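Local coordinates for phage related exonuclease (Haemophilus somnus 129PT, PDB 3K93), which probably acts as a phage-type exonuclease, hydrolysing DNA from its ends, perhaps with the help of metal ions, at residues F157-T162 against D178-I183. Sequence-based numbering, arbitrary orientation.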
loop_
_atom_site.group_PDB
_atom_site.type_symbol
_atom_site.label_atom_id
_atom_site.label_comp_id
_atom_site.label_asym_id
_atom_site.label_seq_id
_atom_site.Cartn_x
_atom_site.Cartn_y
_atom_site.Cartn_z
ATOM N N PHE A 157 -15.528 -21.041 1.382
ATOM C CA PHE A 157 -14.968 -20.098 2.339
ATOM C C PHE A 157 -15.587 -20.464 3.687
ATOM O O PHE A 157 -16.807 -20.456 3.814
ATOM C CB PHE A 157 -15.360 -18.675 1.983
ATOM C CG PHE A 157 -14.716 -18.176 0.745
ATOM C CD1 PHE A 157 -13.418 -17.713 0.774
ATOM C CD2 PHE A 157 -15.397 -18.149 -0.446
ATOM C CE1 PHE A 157 -12.814 -17.248 -0.372
ATOM C CE2 PHE A 157 -14.791 -17.674 -1.595
ATOM C CZ PHE A 157 -13.509 -17.242 -1.562
ATOM N N VAL A 158 -14.723 -20.768 4.671
ATOM C CA VAL A 158 -15.142 -21.238 5.982
ATOM C C VAL A 158 -14.442 -20.465 7.100
ATOM O O VAL A 158 -13.208 -20.268 7.071
ATOM C CB VAL A 158 -14.898 -22.746 6.128
ATOM C CG1 VAL A 158 -15.850 -23.515 5.225
ATOM C CG2 VAL A 158 -13.463 -23.096 5.806
ATOM N N LEU A 159 -15.228 -19.994 8.068
ATOM C CA LEU A 159 -14.726 -19.255 9.234
ATOM C C LEU A 159 -14.862 -20.112 10.471
ATOM O O LEU A 159 -15.992 -20.421 10.912
ATOM C CB LEU A 159 -15.514 -17.943 9.450
ATOM C CG LEU A 159 -15.034 -17.119 10.645
ATOM C CD1 LEU A 159 -13.549 -16.700 10.490
ATOM C CD2 LEU A 159 -15.955 -15.879 10.928
ATOM N N PHE A 160 -13.717 -20.507 11.024
ATOM C CA PHE A 160 -13.664 -21.147 12.308
ATOM C C PHE A 160 -12.955 -20.187 13.248
ATOM O O PHE A 160 -12.220 -19.306 12.794
ATOM C CB PHE A 160 -12.806 -22.434 12.236
ATOM C CG PHE A 160 -13.360 -23.506 11.328
ATOM C CD1 PHE A 160 -14.475 -24.236 11.699
ATOM C CD2 PHE A 160 -12.745 -23.806 10.126
ATOM C CE1 PHE A 160 -14.992 -25.219 10.884
ATOM C CE2 PHE A 160 -13.270 -24.831 9.294
ATOM C CZ PHE A 160 -14.394 -25.527 9.687
ATOM N N PRO A 161 -13.094 -20.402 14.546
ATOM C CA PRO A 161 -12.261 -19.651 15.490
ATOM C C PRO A 161 -10.792 -19.875 15.240
ATOM O O PRO A 161 -10.402 -20.977 14.842
ATOM C CB PRO A 161 -12.632 -20.239 16.856
ATOM C CG PRO A 161 -13.804 -21.040 16.654
ATOM C CD PRO A 161 -13.945 -21.386 15.220
ATOM N N THR A 162 -9.972 -18.850 15.475
ATOM C CA THR A 162 -8.548 -18.962 15.276
ATOM C C THR A 162 -7.959 -19.780 16.422
ATOM O O THR A 162 -8.228 -19.487 17.561
ATOM C CB THR A 162 -7.902 -17.552 15.185
ATOM O OG1 THR A 162 -8.431 -16.879 14.036
ATOM C CG2 THR A 162 -6.375 -17.619 15.046
ATOM N N ASP A 178 -14.112 -15.650 20.426
ATOM C CA ASP A 178 -15.431 -15.496 21.089
ATOM C C ASP A 178 -16.555 -15.062 20.147
ATOM O O ASP A 178 -17.633 -15.667 20.114
ATOM C CB ASP A 178 -15.355 -14.481 22.235
ATOM C CG ASP A 178 -14.330 -14.864 23.304
ATOM O OD1 ASP A 178 -13.692 -15.934 23.197
ATOM O OD2 ASP A 178 -14.142 -14.073 24.237
ATOM N N LEU A 179 -16.310 -14.006 19.383
ATOM C CA LEU A 179 -17.308 -13.524 18.431
ATOM C C LEU A 179 -17.642 -14.543 17.351
ATOM O O LEU A 179 -18.745 -14.539 16.859
ATOM C CB LEU A 179 -16.831 -12.251 17.745
ATOM C CG LEU A 179 -16.725 -10.986 18.579
ATOM C CD1 LEU A 179 -16.259 -9.852 17.622
ATOM C CD2 LEU A 179 -18.063 -10.668 19.328
ATOM N N VAL A 180 -16.689 -15.410 16.990
ATOM C CA VAL A 180 -16.891 -16.381 15.934
ATOM C C VAL A 180 -17.766 -17.560 16.423
ATOM O O VAL A 180 -18.670 -18.019 15.730
ATOM C CB VAL A 180 -15.554 -16.904 15.385
ATOM C CG1 VAL A 180 -15.780 -18.013 14.317
ATOM C CG2 VAL A 180 -14.677 -15.732 14.831
ATOM N N GLU A 181 -17.500 -18.001 17.634
ATOM C CA GLU A 181 -18.254 -19.069 18.274
ATOM C C GLU A 181 -19.719 -18.716 18.546
ATOM O O GLU A 181 -20.517 -19.605 18.726
ATOM C CB GLU A 181 -17.593 -19.446 19.589
ATOM C CG GLU A 181 -16.337 -20.214 19.384
ATOM C CD GLU A 181 -15.627 -20.586 20.686
ATOM O OE1 GLU A 181 -16.002 -20.058 21.754
ATOM O OE2 GLU A 181 -14.668 -21.391 20.613
ATOM N N GLN A 182 -20.055 -17.435 18.591
ATOM C CA GLN A 182 -21.441 -17.010 18.675
ATOM C C GLN A 182 -22.225 -17.154 17.399
ATOM O O GLN A 182 -23.413 -17.047 17.444
ATOM C CB GLN A 182 -21.501 -15.544 19.022
ATOM C CG GLN A 182 -21.039 -15.286 20.405
ATOM C CD GLN A 182 -21.773 -14.140 20.952
ATOM O OE1 GLN A 182 -22.683 -14.312 21.756
ATOM N NE2 GLN A 182 -21.480 -12.946 20.416
ATOM N N ILE A 183 -21.569 -17.340 16.260
ATOM C CA ILE A 183 -22.263 -17.327 14.988
ATOM C C ILE A 183 -22.532 -18.775 14.653
ATOM O O ILE A 183 -21.624 -19.570 14.677
ATOM C CB ILE A 183 -21.404 -16.702 13.863
ATOM C CG1 ILE A 183 -20.899 -15.305 14.242
ATOM C CG2 ILE A 183 -22.152 -16.657 12.549
ATOM C CD1 ILE A 183 -19.863 -14.748 13.188
#
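Helix 173-181 packs across the chain leaving strand 152-158, and V180 carries most of the meeting. Its CG1, anti to the backbone N (chi1 176°), reaches backbone as well as side-chain atoms. It lies 3.6 Å from P161 N. The carbonyl carbon F160 C is 3.7 Å from this V180 CG1, and P161 CD also touches it. The same methyl meets L159 CG at 3.9 Å, while the other branch, V180 CG2, approaches L159 CD2 at 4.1 Å. L159 and P161 thus share one valine, whose side chain crosses each of theirs at a slant. Strand 152-158 lies inside the mixed four-stranded sheet, between strands 108-114 and 189-195; the contact joins the chain following this strand to helix 173-181, the next helix in sequence. No hydrogen bond links the two segments; R188 instead donates from NH1 to L159 O and from NE to I183 O, bridging them. At the solvent-facing margin, the side chains of E181 and P161 cross at about a right angle, with E181 CG 3.8 Å from P161 CG. F160 leaves the backbone away from the helix, and its side chain packs on L67, Q70 and L74, while on the helix side L179 and I183 pack on F50 of a second subunit.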